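Long-range contact in uncharacterized protein (Nitrosomonas europaea, PDB 6M0Q), which has no established function but associates with hydroxylamine oxidoreductase, probably as a small accessory subunit of that enzyme complex: residues B[40-44]-B[67-73]. Residues are numbered along the deposited sequence.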
ATOM      1  N   ASP B  40     -30.113  10.863 -13.103  1.00 28.27           N
ATOM      2  CA  ASP B  40     -31.418  10.643 -13.722  1.00 28.43           C
ATOM      3  C   ASP B  40     -31.495  11.320 -15.076  1.00 30.90           C
ATOM      4  O   ASP B  40     -32.064  10.767 -16.021  1.00 35.33           O
ATOM      5  CB  ASP B  40     -32.515  11.145 -12.789  1.00 30.29           C
ATOM      6  CG  ASP B  40     -32.569  10.331 -11.487  1.00 35.01           C
ATOM      7  OD1 ASP B  40     -31.871   9.290 -11.440  1.00 35.61           O
ATOM      8  OD2 ASP B  40     -33.292  10.712 -10.539  1.00 35.50           O
ATOM      9  N   TYR B  41     -30.904  12.508 -15.189  1.00 29.41           N
ATOM     10  CA  TYR B  41     -30.878  13.222 -16.459  1.00 32.73           C
ATOM     11  C   TYR B  41     -30.106  12.434 -17.518  1.00 33.51           C
ATOM     12  O   TYR B  41     -30.591  12.237 -18.638  1.00 36.22           O
ATOM     13  CB  TYR B  41     -30.283  14.608 -16.229  1.00 34.52           C
ATOM     14  CG  TYR B  41     -30.356  15.499 -17.428  1.00 39.07           C
ATOM     15  CD1 TYR B  41     -31.583  15.834 -17.997  1.00 42.90           C
ATOM     16  CD2 TYR B  41     -29.206  16.015 -17.990  1.00 40.40           C
ATOM     17  CE1 TYR B  41     -31.657  16.654 -19.103  1.00 44.06           C
ATOM     18  CE2 TYR B  41     -29.269  16.839 -19.087  1.00 42.62           C
ATOM     19  CZ  TYR B  41     -30.489  17.157 -19.636  1.00 45.12           C
ATOM     20  OH  TYR B  41     -30.521  17.982 -20.730  1.00 49.92           O
ATOM     21  N   LEU B  42     -28.922  11.919 -17.161  1.00 30.53           N
ATOM     22  CA  LEU B  42     -28.179  11.070 -18.091  1.00 31.29           C
ATOM     23  C   LEU B  42     -28.969   9.824 -18.468  1.00 33.03           C
ATOM     24  O   LEU B  42     -28.943   9.390 -19.625  1.00 38.36           O
ATOM     25  CB  LEU B  42     -26.843  10.662 -17.483  1.00 29.30           C
ATOM     26  CG  LEU B  42     -25.864  11.805 -17.263  1.00 31.11           C
ATOM     27  CD1 LEU B  42     -24.757  11.267 -16.414  1.00 33.53           C
ATOM     28  CD2 LEU B  42     -25.332  12.307 -18.585  1.00 31.56           C
ATOM     29  N   ALA B  43     -29.660   9.227 -17.500  1.00 29.46           N
ATOM     30  CA  ALA B  43     -30.432   8.029 -17.778  1.00 31.68           C
ATOM     31  C   ALA B  43     -31.574   8.324 -18.732  1.00 35.75           C
ATOM     32  O   ALA B  43     -32.012   7.426 -19.449  1.00 37.95           O
ATOM     33  CB  ALA B  43     -30.969   7.427 -16.472  1.00 27.00           C
ATOM     34  N   CYS B  44     -32.047   9.567 -18.773  1.00 38.80           N
ATOM     35  CA  CYS B  44     -33.139   9.943 -19.650  1.00 45.23           C
ATOM     36  C   CYS B  44     -32.648  10.475 -20.969  1.00 51.10           C
ATOM     37  O   CYS B  44     -33.434  11.077 -21.707  1.00 52.52           O
ATOM     38  CB  CYS B  44     -34.042  10.963 -18.958  1.00 44.75           C
ATOM     39  SG  CYS B  44     -34.992  10.124 -17.659  1.00 47.54           S
ATOM     40  N   VAL B  67     -38.140   7.008 -12.027  1.00 31.47           N
ATOM     41  CA  VAL B  67     -38.127   8.422 -12.358  1.00 32.60           C
ATOM     42  C   VAL B  67     -38.767   8.582 -13.725  1.00 34.88           C
ATOM     43  O   VAL B  67     -38.451   7.821 -14.647  1.00 33.15           O
ATOM     44  CB  VAL B  67     -36.689   8.968 -12.343  1.00 35.07           C
ATOM     45  CG1 VAL B  67     -36.625  10.352 -12.946  1.00 36.49           C
ATOM     46  CG2 VAL B  67     -36.165   8.961 -10.904  1.00 36.66           C
ATOM     47  N   LYS B  68     -39.668   9.557 -13.857  1.00 38.69           N
ATOM     48  CA  LYS B  68     -40.245   9.866 -15.157  1.00 41.52           C
ATOM     49  C   LYS B  68     -39.350  10.881 -15.857  1.00 42.42           C
ATOM     50  O   LYS B  68     -39.058  11.948 -15.301  1.00 41.62           O
ATOM     51  CB  LYS B  68     -41.671  10.407 -15.039  1.00 45.47           C
ATOM     52  CG  LYS B  68     -42.322  10.639 -16.418  1.00 50.55           C
ATOM     53  CD  LYS B  68     -43.795  11.057 -16.339  1.00 56.76           C
ATOM     54  CE  LYS B  68     -43.934  12.571 -16.123  1.00 61.65           C
ATOM     55  NZ  LYS B  68     -45.346  13.046 -16.247  1.00 63.54           N
ATOM     56  N   CYS B  69     -38.933  10.550 -17.082  1.00 39.18           N
ATOM     57  CA  CYS B  69     -37.934  11.362 -17.768  1.00 40.95           C
ATOM     58  C   CYS B  69     -38.411  12.784 -18.002  1.00 41.62           C
ATOM     59  O   CYS B  69     -37.597  13.712 -17.981  1.00 41.07           O
ATOM     60  CB  CYS B  69     -37.538  10.704 -19.081  1.00 44.86           C
ATOM     61  SG  CYS B  69     -36.491   9.271 -18.761  1.00 47.55           S
ATOM     62  N   GLY B  70     -39.713  12.977 -18.223  1.00 43.70           N
ATOM     63  CA  GLY B  70     -40.241  14.325 -18.362  1.00 44.65           C
ATOM     64  C   GLY B  70     -39.952  15.191 -17.151  1.00 46.05           C
ATOM     65  O   GLY B  70     -39.590  16.361 -17.290  1.00 45.03           O
ATOM     66  N   ASP B  71     -40.068  14.620 -15.946  1.00 47.64           N
ATOM     67  CA  ASP B  71     -39.860  15.414 -14.738  1.00 47.35           C
ATOM     68  C   ASP B  71     -38.399  15.820 -14.578  1.00 45.26           C
ATOM     69  O   ASP B  71     -38.098  16.985 -14.285  1.00 44.22           O
ATOM     70  CB  ASP B  71     -40.328  14.650 -13.504  1.00 50.66           C
ATOM     71  CG  ASP B  71     -41.787  14.239 -13.589  1.00 56.41           C
ATOM     72  OD1 ASP B  71     -42.107  13.130 -13.112  1.00 59.80           O
ATOM     73  OD2 ASP B  71     -42.606  15.007 -14.143  1.00 59.57           O
ATOM     74  N   ILE B  72     -37.473  14.873 -14.741  1.00 41.18           N
ATOM     75  CA  ILE B  72     -36.069  15.226 -14.558  1.00 41.53           C
ATOM     76  C   ILE B  72     -35.629  16.220 -15.629  1.00 40.28           C
ATOM     77  O   ILE B  72     -34.891  17.171 -15.344  1.00 38.99           O
ATOM     78  CB  ILE B  72     -35.172  13.967 -14.514  1.00 41.13           C
ATOM     79  CG1 ILE B  72     -33.721  14.369 -14.242  1.00 40.71           C
ATOM     80  CG2 ILE B  72     -35.247  13.170 -15.800  1.00 42.25           C
ATOM     81  CD1 ILE B  72     -33.566  15.175 -12.987  1.00 40.76           C
ATOM     82  N   VAL B  73     -36.102  16.054 -16.862  1.00 40.86           N
ATOM     83  CA  VAL B  73     -35.720  16.990 -17.915  1.00 44.47           C
ATOM     84  C   VAL B  73     -36.216  18.396 -17.583  1.00 44.58           C
ATOM     85  O   VAL B  73     -35.469  19.377 -17.701  1.00 43.09           O
ATOM     86  CB  VAL B  73     -36.234  16.495 -19.281  1.00 49.16           C
ATOM     87  CG1 VAL B  73     -36.181  17.625 -20.318  1.00 49.45           C
ATOM     88  CG2 VAL B  73     -35.411  15.280 -19.734  1.00 49.42           C
TER
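How a disulfide and a few apolar contacts can join two helices in a small domain is well illustrated where the end of helix 35-43 meets the start of helix 69-83. The covalent part is the disulfide: Cys-44 SG and Cys-69 SG lie 2.0 Å apart, with chi3 at -76°. It joins the first non-helical residue after one helix to the first turn of the next, and no hydrogen bond crosses between the segments. Van der Waals contacts do the rest. Ile-72 CG2 reaches 3.6 Å from Cys-44 SG, while Ile-72 CG1 sits 3.7 Å from Asp-40 CB and 4.0 Å from Tyr-41 CB. Val-73 CG2 touches the edge of the Tyr-41 ring at CE1, 4.0 Å away; that ring also stacks on Tyr-91, and the Tyr-41 hydroxyl is hydrogen-bonded to Tyr-91 O. At the end of strand 63-68, the methyl Val-67 CG2 lies 3.4 Å from Asp-40 OD2, a van der Waals approach. Val-53 of strand 52-55 packs on both cysteines. Helix, three antiparallel strands, helix: a small disulfide-bridged alpha+beta domain.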